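Local coordinates for vascular protein tyrosine phosphatase 1 (Rattus norvegicus, PDB 3I36) that probably hydrolyses phosphotyrosine in proteins to tyrosine and phosphate, through the catalytic domain of a transmembrane receptor-type phosphatase, at residues E29-Y34 / F295-V300; P106-K111 / I264-T269; Y157-S160 / D165-D168; I221-L226 / G252-I257. One frame throughout, in Å; residues are numbered along the deposited sequence. Where two conformers were deposited one is given.

Contact 1 of 4, residues E29-Y34 / F295-V300; sequences ENFEAY and FLNQCV
F31 and V300 mark the nearest approach of the two backbones, with their CA atoms 8.1 Å apart. They sit on helices that run in broadly opposed directions: the axes of 29-34 and 295-300 make an angle of 137° and come within 10.7 Å of each other. At that spacing the gap is bridged by side chains. The F31 ring, with CG anti to the backbone N (chi1 -170°), reaches across so that one face is presented to V300. Methyl CG1 of V300 stands over the ring centre, 3.4 Å from the F31 centroid and only 9° off its normal, a CH-pi contact. Phenylalanine offers a flat apolar face and valine a compact methyl to set on it, so both suit this buried spot. The amide of N297 fills the neighbouring place at the ring edge, its plane nearly coplanar with that of F31. The same amide also lies at the edge of the Y34 ring, whose OH is hydrogen-bonded to E49. Beyond the pair, F35 and F46 of helix 28-53 also touch N297. V272 of helix 272-280 meets N297 and V300, while L296 and C299 pack on I257 of helix 249-267.

Contact 2 of 4, residues P106-K111 / I264-T269; sequences PGYHSK and IENENT
Y108 and E267 are joined by the direct hydrogen bond of this surface contact, from a loop between strands 102-105 and 114-117 to the C-terminal part of helix 249-267. The phenol donates to the carboxylate over a short 2.5 Å between Y108 OH and E267 OE1. OE1 is met on its anti side, 20° out of the carboxylate plane. The two side chains approach from opposite directions: Y108 extends toward the helix with CG anti to its backbone N (chi1 -176°), and E267 is extended beyond CG. A tyrosine suits the loop because its length carries a polar group across the gap. A phenylalanine here would probably keep the ring packing but leave the E267 carboxylate without its phenolic donor.

A water makes the second link, 2.9 Å from H109 NE2 and accepting from N266 ND2 at 3.0 Å. It lies in the plane of the imidazole, at its edge.

Van der Waals contact accompanies these links. N266 ND2 comes within 3.2 Å of Y108 CE2, with amide and ring planes 33° apart. Y108 CD2 lies over the centre of the H109 ring, and Y262 meets both rings from within helix 249-267.

The chemistry is thus mostly polar: the phenol donates to a carboxylate that is probably ionised, and solvent takes part in joining loop to helix.

Contact 3 of 4, residues Y157-S160 / D165-D168; sequences YWPS and DYGD
Y157, W158 and P159 come from the KCxxYWP sequence motif of the classical protein tyrosine phosphatases, and here their backbone receives the phenol of Y166. That tyrosine belongs to strand 164-166, at one border of the large mixed sheet. The contact therefore ties the loop after strand 139-142 to the outermost strand of the sheet. Y166 brings its CG anti to the carbonyl carbon (chi1 -52°), and the hydroxyl end of the ring lies across the Y157-P159 backbone. Y166 OH is 3.1 Å from Y157 O, a carbonyl that also accepts a hydrogen bond from W129 NE1. The tertiary amide nitrogen of P159 carries no hydrogen, so its approach of 3.3 Å to Y166 OH is packing alone. The proline adds CD, 3.5 Å from Y166 OH, as part of a rigid apolar ring that suits its buried place. Stacking with W129 further places the Y166 ring.

Y157 itself turns elsewhere: its OH is hydrogen-bonded to H243 and Q202. H243 directly precedes C244, probably the nucleophile, and the side chain of Y157 is about 10 Å from that of C244. W158 sets its edge against the Y157 ring, with W158 CE3 3.5 Å above the plane of Y157.

A water lies 2.9 Å from Y166 OH, in the ring plane, and donates a weak 3.5 Å bond to W158 O.

Contact 4 of 4, residues I221-L226 / G252-I257; sequences INFRYL and GTFIAI
F254 meets F223 and R224 in a buried helix-helix contact near the middle of the phosphatase domain. Helix 249-267, which follows the cysteine-containing signature loop (the PTP P-loop), packs here on helix 218-231. The axes of 221-226 and 252-257 cross at -71°, 10.5 Å apart, steeply enough that a few side chains carry the join. The F223 and F254 rings have centroids 5.9 Å apart and planes at 72°, and F223 CD2 lies 3.8 Å from F254 CE1. Beside them, the aliphatic start of R224 packs against the ring, R224 CG lying 3.8 Å from F254 CZ. The arginine chain then bends at chi2 and chi3, taking its guanidinium to a salt bridge with D258 and a cation-pi contact with Y262. Arginine thus suits the site by pairing an apolar stem with a charge that is balanced by D258. The side chain of F254 is about 6 Å from that of R250, a likely substrate-binding residue. An alanine in place of F254 would probably open a gap between the helices and deprive F223 and the R224 stem of their shared packing surface. About one turn after F254, and one turn before R224 on the other helix, I257 and I221 meet, CG1 of I221 being 4.4 Å from CG2 of I257.

Contacts 1, 2 and 4 gather around helix 249-267, contact 2 bringing in a loop between two strands of the large sheet, whereas contact 3 lies on that sheet's far border, its centre 41 Å from that of contact 1. Contacts 2 and 4 both use the helix, with centres 13 Å apart, and contact 1 packs on it through L296, whose CD2 is 3.4 Å from I257 CG1. Along the chain, contact 1 closes a loop that holds all the others; contact 2 encloses contacts 3 and 4, which follow in series. Early and late helices thus meet around the helix that follows the signature loop, while contact 3 joins loop to edge strand, with Y157 as its link toward the active site.

Contact 1 of 4, residues E29-Y34 / F295-V300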
loop_
_atom_site.group_PDB
_atom_site.type_symbol
_atom_site.label_atom_id
_atom_site.label_comp_id
_atom_site.label_asym_id
_atom_site.label_seq_id
_atom_site.Cartn_x
_atom_site.Cartn_y
_atom_site.Cartn_z
ATOM N N GLU A 29 12.793 13.831 -19.522
ATOM C CA GLU A 29 13.772 14.805 -20.017
ATOM C C GLU A 29 13.511 16.208 -19.467
ATOM O O GLU A 29 14.387 17.070 -19.486
ATOM C CB GLU A 29 13.827 14.842 -21.559
ATOM C CG GLU A 29 12.528 15.275 -22.282
ATOM C CD GLU A 29 12.790 15.877 -23.665
ATOM O OE1 GLU A 29 13.957 16.213 -23.944
ATOM O OE2 GLU A 29 11.845 16.024 -24.477
ATOM N N ASN A 30 12.298 16.437 -18.988
ATOM C CA ASN A 30 11.938 17.742 -18.454
ATOM C C ASN A 30 11.690 17.688 -16.959
ATOM O O ASN A 30 11.399 18.710 -16.334
ATOM C CB ASN A 30 10.689 18.267 -19.160
ATOM C CG ASN A 30 10.889 18.412 -20.645
ATOM O OD1 ASN A 30 11.970 18.787 -21.095
ATOM N ND2 ASN A 30 9.849 18.124 -21.417
ATOM N N PHE A 31 11.805 16.502 -16.369
ATOM C CA PHE A 31 11.410 16.386 -14.972
ATOM C C PHE A 31 12.284 17.171 -14.005
ATOM O O PHE A 31 11.778 17.773 -13.065
ATOM C CB PHE A 31 11.283 14.943 -14.495
ATOM C CG PHE A 31 10.659 14.843 -13.139
ATOM C CD1 PHE A 31 9.275 14.878 -12.992
ATOM C CD2 PHE A 31 11.448 14.791 -12.008
ATOM C CE1 PHE A 31 8.701 14.823 -11.741
ATOM C CE2 PHE A 31 10.881 14.730 -10.758
ATOM C CZ PHE A 31 9.499 14.741 -10.625
ATOM N N GLU A 32 13.594 17.166 -14.208
ATOM C CA GLU A 32 14.437 17.856 -13.241
ATOM C C GLU A 32 14.123 19.348 -13.176
ATOM O O GLU A 32 14.070 19.927 -12.091
ATOM C CB GLU A 32 15.927 17.619 -13.484
ATOM C CG GLU A 32 16.791 18.335 -12.444
ATOM C CD GLU A 32 18.072 17.598 -12.108
ATOM O OE1 GLU A 32 18.252 16.450 -12.567
ATOM O OE2 GLU A 32 18.899 18.175 -11.374
ATOM N N ALA A 33 13.903 19.964 -14.332
ATOM C CA ALA A 33 13.587 21.386 -14.378
ATOM C C ALA A 33 12.237 21.613 -13.728
ATOM O O ALA A 33 12.036 22.600 -13.021
ATOM C CB ALA A 33 13.567 21.882 -15.805
ATOM N N TYR A 34 11.311 20.699 -13.990
ATOM C CA TYR A 34 9.980 20.779 -13.425
ATOM C C TYR A 34 10.075 20.720 -11.903
ATOM O O TYR A 34 9.445 21.509 -11.188
ATOM C CB TYR A 34 9.115 19.638 -13.971
ATOM C CG TYR A 34 8.014 19.230 -13.043
ATOM C CD1 TYR A 34 6.769 19.851 -13.090
ATOM C CD2 TYR A 34 8.212 18.225 -12.108
ATOM C CE1 TYR A 34 5.753 19.476 -12.221
ATOM C CE2 TYR A 34 7.217 17.858 -11.241
ATOM C CZ TYR A 34 5.986 18.482 -11.306
ATOM O OH TYR A 34 4.996 18.094 -10.445
ATOM N N PHE A 295 8.279 13.704 -1.486
ATOM C CA PHE A 295 9.121 12.509 -1.481
ATOM C C PHE A 295 8.943 11.711 -2.761
ATOM O O PHE A 295 9.914 11.175 -3.304
ATOM C CB PHE A 295 8.808 11.654 -0.251
ATOM C CG PHE A 295 9.631 10.399 -0.141
ATOM C CD1 PHE A 295 10.929 10.440 0.359
ATOM C CD2 PHE A 295 9.098 9.178 -0.507
ATOM C CE1 PHE A 295 11.675 9.278 0.482
ATOM C CE2 PHE A 295 9.832 8.021 -0.397
ATOM C CZ PHE A 295 11.125 8.064 0.097
ATOM N N LEU A 296 7.708 11.629 -3.260
ATOM C CA LEU A 296 7.459 10.903 -4.509
ATOM C C LEU A 296 8.190 11.571 -5.626
ATOM O O LEU A 296 8.814 10.936 -6.474
ATOM C CB LEU A 296 5.987 10.956 -4.883
ATOM C CG LEU A 296 5.098 9.972 -4.183
ATOM C CD1 LEU A 296 3.696 10.137 -4.735
ATOM C CD2 LEU A 296 5.658 8.581 -4.444
ATOM N N ASN A 297 8.086 12.887 -5.641
ATOM C CA ASN A 297 8.760 13.625 -6.672
ATOM C C ASN A 297 10.255 13.452 -6.514
ATOM O O ASN A 297 10.974 13.338 -7.500
ATOM C CB ASN A 297 8.320 15.071 -6.623
ATOM C CG ASN A 297 6.940 15.241 -7.185
ATOM O OD1 ASN A 297 5.936 15.163 -6.463
ATOM N ND2 ASN A 297 6.871 15.429 -8.491
ATOM N N GLN A 298 10.722 13.412 -5.270
ATOM C CA GLN A 298 12.141 13.147 -5.035
ATOM C C GLN A 298 12.527 11.779 -5.598
ATOM O O GLN A 298 13.593 11.605 -6.207
ATOM C CB GLN A 298 12.468 13.198 -3.544
ATOM C CG GLN A 298 13.975 13.154 -3.271
ATOM C CD GLN A 298 14.673 14.375 -3.824
ATOM O OE1 GLN A 298 14.334 15.502 -3.459
ATOM N NE2 GLN A 298 15.652 14.164 -4.711
ATOM N N CYS A 299 11.655 10.801 -5.383
ATOM C CA CYS A 299 11.871 9.463 -5.916
ATOM C C CYS A 299 12.062 9.516 -7.421
ATOM O O CYS A 299 13.035 8.987 -7.947
ATOM C CB CYS A 299 10.705 8.543 -5.554
ATOM S SG CYS A 299 10.738 8.035 -3.849
ATOM N N VAL A 300 11.132 10.172 -8.105
ATOM C CA VAL A 300 11.220 10.327 -9.544
ATOM C C VAL A 300 12.529 10.979 -9.935
ATOM O O VAL A 300 13.199 10.533 -10.862
ATOM C CB VAL A 300 10.056 11.167 -10.105
ATOM C CG1 VAL A 300 10.262 11.428 -11.586
ATOM C CG2 VAL A 300 8.735 10.459 -9.861
#

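Contact 2 of 4, residues P106-K111 / I264-T269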
loop_
_atom_site.group_PDB
_atom_site.type_symbol
_atom_site.label_atom_id
_atom_site.label_comp_id
_atom_site.label_asym_id
_atom_site.label_seq_id
_atom_site.Cartn_x
_atom_site.Cartn_y
_atom_site.Cartn_z
ATOM N N PRO A 106 -5.420 0.843 -8.314
ATOM C CA PRO A 106 -4.783 0.519 -9.581
ATOM C C PRO A 106 -3.275 0.619 -9.467
ATOM O O PRO A 106 -2.690 1.438 -8.722
ATOM C CB PRO A 106 -5.329 1.593 -10.534
ATOM C CG PRO A 106 -6.642 2.020 -9.874
ATOM C CD PRO A 106 -6.312 2.010 -8.423
ATOM N N GLY A 107 -2.633 -0.241 -10.234
ATOM C CA GLY A 107 -1.222 -0.099 -10.456
ATOM C C GLY A 107 -1.054 0.347 -11.886
ATOM O O GLY A 107 -2.007 0.730 -12.574
ATOM N N TYR A 108 0.175 0.285 -12.343
ATOM C CA TYR A 108 0.458 0.645 -13.716
ATOM C C TYR A 108 -0.310 -0.243 -14.698
ATOM O O TYR A 108 -0.810 0.232 -15.711
ATOM C CB TYR A 108 1.951 0.533 -13.962
ATOM C CG TYR A 108 2.332 0.995 -15.341
ATOM C CD1 TYR A 108 2.433 2.344 -15.623
ATOM C CD2 TYR A 108 2.590 0.085 -16.350
ATOM C CE1 TYR A 108 2.779 2.784 -16.880
ATOM C CE2 TYR A 108 2.966 0.518 -17.624
ATOM C CZ TYR A 108 3.048 1.866 -17.872
ATOM O OH TYR A 108 3.399 2.318 -19.118
ATOM N N HIS A 109 -0.427 -1.525 -14.373
ATOM C CA HIS A 109 -0.974 -2.509 -15.301
ATOM C C HIS A 109 -2.467 -2.774 -15.204
ATOM O O HIS A 109 -3.119 -3.038 -16.217
ATOM C CB HIS A 109 -0.187 -3.809 -15.201
ATOM C CG HIS A 109 1.244 -3.642 -15.587
ATOM N ND1 HIS A 109 2.247 -3.454 -14.663
ATOM C CD2 HIS A 109 1.833 -3.568 -16.804
ATOM C CE1 HIS A 109 3.399 -3.303 -15.292
ATOM N NE2 HIS A 109 3.175 -3.369 -16.592
ATOM N N SER A 110 -3.025 -2.710 -14.005
ATOM C CA SER A 110 -4.435 -3.026 -13.890
ATOM C C SER A 110 -5.051 -2.385 -12.671
ATOM O O SER A 110 -4.359 -1.963 -11.750
ATOM C CB SER A 110 -4.643 -4.533 -13.806
ATOM O OG SER A 110 -4.660 -4.916 -12.433
ATOM N N LYS A 111 -6.372 -2.334 -12.692
ATOM C CA LYS A 111 -7.147 -1.653 -11.682
ATOM C C LYS A 111 -7.011 -2.367 -10.344
ATOM O O LYS A 111 -7.309 -1.809 -9.298
ATOM C CB LYS A 111 -8.613 -1.630 -12.127
ATOM C CG LYS A 111 -9.539 -0.807 -11.255
ATOM C CD LYS A 111 -10.953 -0.765 -11.838
ATOM C CE LYS A 111 -11.777 -1.977 -11.435
ATOM N NZ LYS A 111 -13.209 -1.818 -11.839
ATOM N N ILE A 264 8.014 5.688 -15.851
ATOM C CA ILE A 264 9.329 6.145 -16.279
ATOM C C ILE A 264 9.939 5.126 -17.231
ATOM O O ILE A 264 10.422 5.467 -18.306
ATOM C CB ILE A 264 10.274 6.310 -15.064
ATOM C CG1 ILE A 264 9.940 7.587 -14.294
ATOM C CG2 ILE A 264 11.740 6.324 -15.515
ATOM C CD1 ILE A 264 10.595 7.631 -12.916
ATOM N N GLU A 265 9.916 3.867 -16.824
ATOM C CA GLU A 265 10.541 2.799 -17.599
ATOM C C GLU A 265 9.848 2.608 -18.943
ATOM O O GLU A 265 10.500 2.442 -19.961
ATOM C CB GLU A 265 10.506 1.494 -16.798
ATOM C CG GLU A 265 11.503 1.508 -15.675
ATOM C CD GLU A 265 11.445 0.277 -14.793
ATOM O OE1 GLU A 265 10.496 -0.524 -14.927
ATOM O OE2 GLU A 265 12.362 0.127 -13.965
ATOM N N ASN A 266 8.521 2.658 -18.936
ATOM C CA ASN A 266 7.754 2.330 -20.119
ATOM C C ASN A 266 7.410 3.498 -21.020
ATOM O O ASN A 266 7.168 3.307 -22.209
ATOM C CB ASN A 266 6.483 1.608 -19.726
ATOM C CG ASN A 266 6.766 0.243 -19.141
ATOM O OD1 ASN A 266 7.604 -0.500 -19.657
ATOM N ND2 ASN A 266 6.084 -0.092 -18.054
ATOM N N GLU A 267 7.375 4.701 -20.460
ATOM C CA GLU A 267 6.877 5.837 -21.218
ATOM C C GLU A 267 7.780 7.045 -21.143
ATOM O O GLU A 267 7.542 8.020 -21.828
ATOM C CB GLU A 267 5.471 6.209 -20.738
ATOM C CG GLU A 267 4.534 5.026 -20.638
ATOM C CD GLU A 267 3.185 5.429 -20.088
ATOM O OE1 GLU A 267 2.651 4.723 -19.208
ATOM O OE2 GLU A 267 2.667 6.468 -20.531
ATOM N N ASN A 268 8.799 6.987 -20.293
ATOM C CA ASN A 268 9.709 8.113 -20.127
ATOM C C ASN A 268 8.987 9.366 -19.711
ATOM O O ASN A 268 9.400 10.462 -20.044
ATOM C CB ASN A 268 10.465 8.387 -21.416
ATOM C CG ASN A 268 11.283 7.214 -21.833
ATOM O OD1 ASN A 268 12.139 6.751 -21.085
ATOM N ND2 ASN A 268 11.002 6.690 -23.007
ATOM N N THR A 269 7.910 9.192 -18.958
ATOM C CA THR A 269 7.121 10.322 -18.538
ATOM C C THR A 269 6.690 10.025 -17.126
ATOM O O THR A 269 6.707 8.879 -16.691
ATOM C CB THR A 269 5.843 10.465 -19.364
ATOM O OG1 THR A 269 4.989 9.346 -19.080
ATOM C CG2 THR A 269 6.172 10.504 -20.838
HETATM O O HOH W 1 5.822 -3.052 -17.720
#

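Contact 3 of 4, residues Y157-S160 / D165-D168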
loop_
_atom_site.group_PDB
_atom_site.type_symbol
_atom_site.label_atom_id
_atom_site.label_comp_id
_atom_site.label_asym_id
_atom_site.label_seq_id
_atom_site.Cartn_x
_atom_site.Cartn_y
_atom_site.Cartn_z
ATOM N N TYR A 157 0.284 -9.590 12.712
ATOM C CA TYR A 157 -0.785 -10.443 12.209
ATOM C C TYR A 157 -0.242 -11.703 11.591
ATOM O O TYR A 157 -1.001 -12.527 11.100
ATOM C CB TYR A 157 -1.593 -9.698 11.155
ATOM C CG TYR A 157 -0.738 -9.154 10.042
ATOM C CD1 TYR A 157 -0.325 -9.963 8.991
ATOM C CD2 TYR A 157 -0.312 -7.830 10.066
ATOM C CE1 TYR A 157 0.480 -9.446 7.969
ATOM C CE2 TYR A 157 0.472 -7.309 9.061
ATOM C CZ TYR A 157 0.864 -8.122 8.015
ATOM O OH TYR A 157 1.648 -7.588 7.027
ATOM N N TRP A 158 1.076 -11.837 11.596
ATOM C CA TRP A 158 1.704 -12.973 10.943
ATOM C C TRP A 158 2.326 -13.896 11.975
ATOM O O TRP A 158 2.739 -13.446 13.051
ATOM C CB TRP A 158 2.765 -12.494 9.959
ATOM C CG TRP A 158 3.903 -11.782 10.611
ATOM C CD1 TRP A 158 5.080 -12.329 11.029
ATOM C CD2 TRP A 158 3.977 -10.383 10.919
ATOM N NE1 TRP A 158 5.885 -11.356 11.570
ATOM C CE2 TRP A 158 5.228 -10.155 11.520
ATOM C CE3 TRP A 158 3.100 -9.302 10.744
ATOM C CZ2 TRP A 158 5.628 -8.890 11.953
ATOM C CZ3 TRP A 158 3.502 -8.048 11.162
ATOM C CH2 TRP A 158 4.753 -7.850 11.761
ATOM N N PRO A 159 2.404 -15.192 11.648
ATOM C CA PRO A 159 2.947 -16.160 12.605
ATOM C C PRO A 159 4.455 -16.276 12.491
ATOM O O PRO A 159 5.067 -15.742 11.562
ATOM C CB PRO A 159 2.305 -17.476 12.163
ATOM C CG PRO A 159 2.095 -17.305 10.682
ATOM C CD PRO A 159 1.905 -15.833 10.417
ATOM N N SER A 160 5.042 -16.979 13.450
ATOM C CA SER A 160 6.410 -17.454 13.338
ATOM C C SER A 160 6.363 -18.780 12.592
ATOM O O SER A 160 5.378 -19.089 11.908
ATOM C CB SER A 160 6.998 -17.684 14.725
ATOM O OG SER A 160 6.298 -18.722 15.395
ATOM N N ASP A 165 -3.765 -20.491 13.034
ATOM C CA ASP A 165 -5.018 -20.440 12.306
ATOM C C ASP A 165 -5.631 -19.074 12.492
ATOM O O ASP A 165 -5.740 -18.583 13.616
ATOM C CB ASP A 165 -5.986 -21.502 12.819
ATOM C CG ASP A 165 -6.224 -21.397 14.318
ATOM O OD1 ASP A 165 -5.254 -21.580 15.087
ATOM O OD2 ASP A 165 -7.379 -21.129 14.729
ATOM N N TYR A 166 -6.008 -18.450 11.381
ATOM C CA TYR A 166 -6.820 -17.252 11.422
ATOM C C TYR A 166 -8.124 -17.595 10.739
ATOM O O TYR A 166 -8.215 -17.528 9.527
ATOM C CB TYR A 166 -6.118 -16.119 10.677
ATOM C CG TYR A 166 -4.705 -15.906 11.159
ATOM C CD1 TYR A 166 -4.428 -14.998 12.169
ATOM C CD2 TYR A 166 -3.650 -16.622 10.609
ATOM C CE1 TYR A 166 -3.134 -14.799 12.617
ATOM C CE2 TYR A 166 -2.352 -16.432 11.050
ATOM C CZ TYR A 166 -2.099 -15.526 12.059
ATOM O OH TYR A 166 -0.807 -15.332 12.500
ATOM N N GLY A 167 -9.129 -17.981 11.516
ATOM C CA GLY A 167 -10.323 -18.562 10.936
ATOM C C GLY A 167 -9.948 -19.794 10.125
ATOM O O GLY A 167 -9.249 -20.669 10.627
ATOM N N ASP A 168 -10.390 -19.858 8.870
ATOM C CA ASP A 168 -10.125 -21.024 8.022
ATOM C C ASP A 168 -8.741 -20.980 7.407
ATOM O O ASP A 168 -8.323 -21.923 6.732
ATOM C CB ASP A 168 -11.144 -21.114 6.890
ATOM C CG ASP A 168 -12.528 -21.440 7.378
ATOM O OD1 ASP A 168 -12.649 -22.203 8.360
ATOM O OD2 ASP A 168 -13.492 -20.935 6.767
HETATM O O HOH W 2 -0.464 -13.231 14.438
#

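Contact 4 of 4, residues I221-L226 / G252-I257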
loop_
_atom_site.group_PDB
_atom_site.type_symbol
_atom_site.label_atom_id
_atom_site.label_comp_id
_atom_site.label_asym_id
_atom_site.label_seq_id
_atom_site.Cartn_x
_atom_site.Cartn_y
_atom_site.Cartn_z
ATOM N N ILE A 221 13.118 2.543 -2.844
ATOM C CA ILE A 221 13.080 2.164 -4.251
ATOM C C ILE A 221 13.658 0.762 -4.451
ATOM O O ILE A 221 13.090 -0.047 -5.178
ATOM C CB ILE A 221 13.803 3.189 -5.133
ATOM C CG1 ILE A 221 12.984 4.479 -5.217
ATOM C CG2 ILE A 221 14.064 2.609 -6.521
ATOM C CD1 ILE A 221 13.785 5.699 -5.667
ATOM N N ASN A 222 14.781 0.469 -3.798
ATOM C CA ASN A 222 15.355 -0.868 -3.848
ATOM C C ASN A 222 14.407 -1.906 -3.258
ATOM O O ASN A 222 14.311 -3.027 -3.750
ATOM C CB ASN A 222 16.698 -0.895 -3.118
ATOM C CG ASN A 222 17.750 -0.058 -3.814
ATOM O OD1 ASN A 222 17.661 0.204 -5.016
ATOM N ND2 ASN A 222 18.760 0.366 -3.060
ATOM N N PHE A 223 13.714 -1.520 -2.195
ATOM C CA PHE A 223 12.729 -2.380 -1.558
ATOM C C PHE A 223 11.603 -2.648 -2.553
ATOM O O PHE A 223 11.182 -3.794 -2.725
ATOM C CB PHE A 223 12.211 -1.672 -0.314
ATOM C CG PHE A 223 11.074 -2.349 0.363
ATOM C CD1 PHE A 223 11.298 -3.387 1.248
ATOM C CD2 PHE A 223 9.778 -1.898 0.178
ATOM C CE1 PHE A 223 10.244 -3.972 1.918
ATOM C CE2 PHE A 223 8.720 -2.492 0.843
ATOM C CZ PHE A 223 8.961 -3.533 1.719
ATOM N N ARG A 224 11.119 -1.600 -3.214
ATOM C CA ARG A 224 10.134 -1.794 -4.278
ATOM C C ARG A 224 10.646 -2.765 -5.335
ATOM O O ARG A 224 9.912 -3.653 -5.788
ATOM C CB ARG A 224 9.711 -0.484 -4.966
ATOM C CG ARG A 224 8.400 -0.728 -5.728
ATOM C CD ARG A 224 8.304 -0.313 -7.210
ATOM N NE ARG A 224 9.392 -0.747 -8.055
ATOM C CZ ARG A 224 9.322 -0.973 -9.372
ATOM N NH1 ARG A 224 8.192 -0.889 -10.059
ATOM N NH2 ARG A 224 10.424 -1.315 -10.014
ATOM N N TYR A 225 11.888 -2.586 -5.770
ATOM C CA TYR A 225 12.454 -3.512 -6.742
ATOM C C TYR A 225 12.425 -4.949 -6.230
ATOM O O TYR A 225 12.153 -5.869 -6.991
ATOM C CB TYR A 225 13.867 -3.103 -7.173
ATOM C CG TYR A 225 13.868 -1.985 -8.192
ATOM C CD1 TYR A 225 13.396 -2.196 -9.484
ATOM C CD2 TYR A 225 14.323 -0.718 -7.860
ATOM C CE1 TYR A 225 13.385 -1.177 -10.413
ATOM C CE2 TYR A 225 14.324 0.306 -8.790
ATOM C CZ TYR A 225 13.852 0.073 -10.057
ATOM O OH TYR A 225 13.844 1.092 -10.969
ATOM N N LEU A 226 12.689 -5.143 -4.943
ATOM C CA LEU A 226 12.639 -6.494 -4.379
ATOM C C LEU A 226 11.235 -7.074 -4.496
ATOM O O LEU A 226 11.046 -8.223 -4.909
ATOM C CB LEU A 226 13.083 -6.485 -2.917
ATOM C CG LEU A 226 14.566 -6.218 -2.666
ATOM C CD1 LEU A 226 14.890 -6.357 -1.190
ATOM C CD2 LEU A 226 15.438 -7.158 -3.508
ATOM N N GLY A 252 0.256 4.616 0.125
ATOM C CA GLY A 252 0.003 5.329 -1.116
ATOM C C GLY A 252 1.308 5.740 -1.749
ATOM O O GLY A 252 1.461 5.722 -2.961
ATOM N N THR A 253 2.260 6.134 -0.914
ATOM C CA THR A 253 3.564 6.535 -1.410
ATOM C C THR A 253 4.233 5.359 -2.111
ATOM O O THR A 253 4.724 5.486 -3.224
ATOM C CB THR A 253 4.436 7.076 -0.264
ATOM O OG1 THR A 253 3.765 8.188 0.332
ATOM C CG2 THR A 253 5.797 7.533 -0.773
ATOM N N PHE A 254 4.220 4.206 -1.468
ATOM C CA PHE A 254 4.831 3.038 -2.061
ATOM C C PHE A 254 4.146 2.686 -3.385
ATOM O O PHE A 254 4.798 2.421 -4.401
ATOM C CB PHE A 254 4.730 1.863 -1.114
ATOM C CG PHE A 254 5.229 0.589 -1.712
ATOM C CD1 PHE A 254 6.573 0.274 -1.653
ATOM C CD2 PHE A 254 4.371 -0.258 -2.370
ATOM C CE1 PHE A 254 7.053 -0.878 -2.213
ATOM C CE2 PHE A 254 4.845 -1.424 -2.946
ATOM C CZ PHE A 254 6.198 -1.730 -2.855
ATOM N N ILE A 255 2.822 2.677 -3.378
ATOM C CA ILE A 255 2.107 2.310 -4.590
ATOM C C ILE A 255 2.420 3.304 -5.698
ATOM O O ILE A 255 2.683 2.926 -6.852
ATOM C CB ILE A 255 0.604 2.248 -4.357
ATOM C CG1 ILE A 255 0.270 1.038 -3.476
ATOM C CG2 ILE A 255 -0.133 2.177 -5.711
ATOM C CD1 ILE A 255 -1.189 0.965 -3.118
ATOM N N ALA A 256 2.428 4.583 -5.344
ATOM C CA ALA A 256 2.713 5.611 -6.342
ATOM C C ALA A 256 4.118 5.433 -6.891
ATOM O O ALA A 256 4.339 5.554 -8.089
ATOM C CB ALA A 256 2.549 7.008 -5.743
ATOM N N ILE A 257 5.078 5.136 -6.021
ATOM C CA ILE A 257 6.448 4.976 -6.485
ATOM C C ILE A 257 6.507 3.822 -7.479
ATOM O O ILE A 257 7.171 3.884 -8.515
ATOM C CB ILE A 257 7.363 4.613 -5.316
ATOM C CG1 ILE A 257 7.605 5.836 -4.436
ATOM C CG2 ILE A 257 8.679 4.038 -5.822
ATOM C CD1 ILE A 257 8.293 5.480 -3.122
#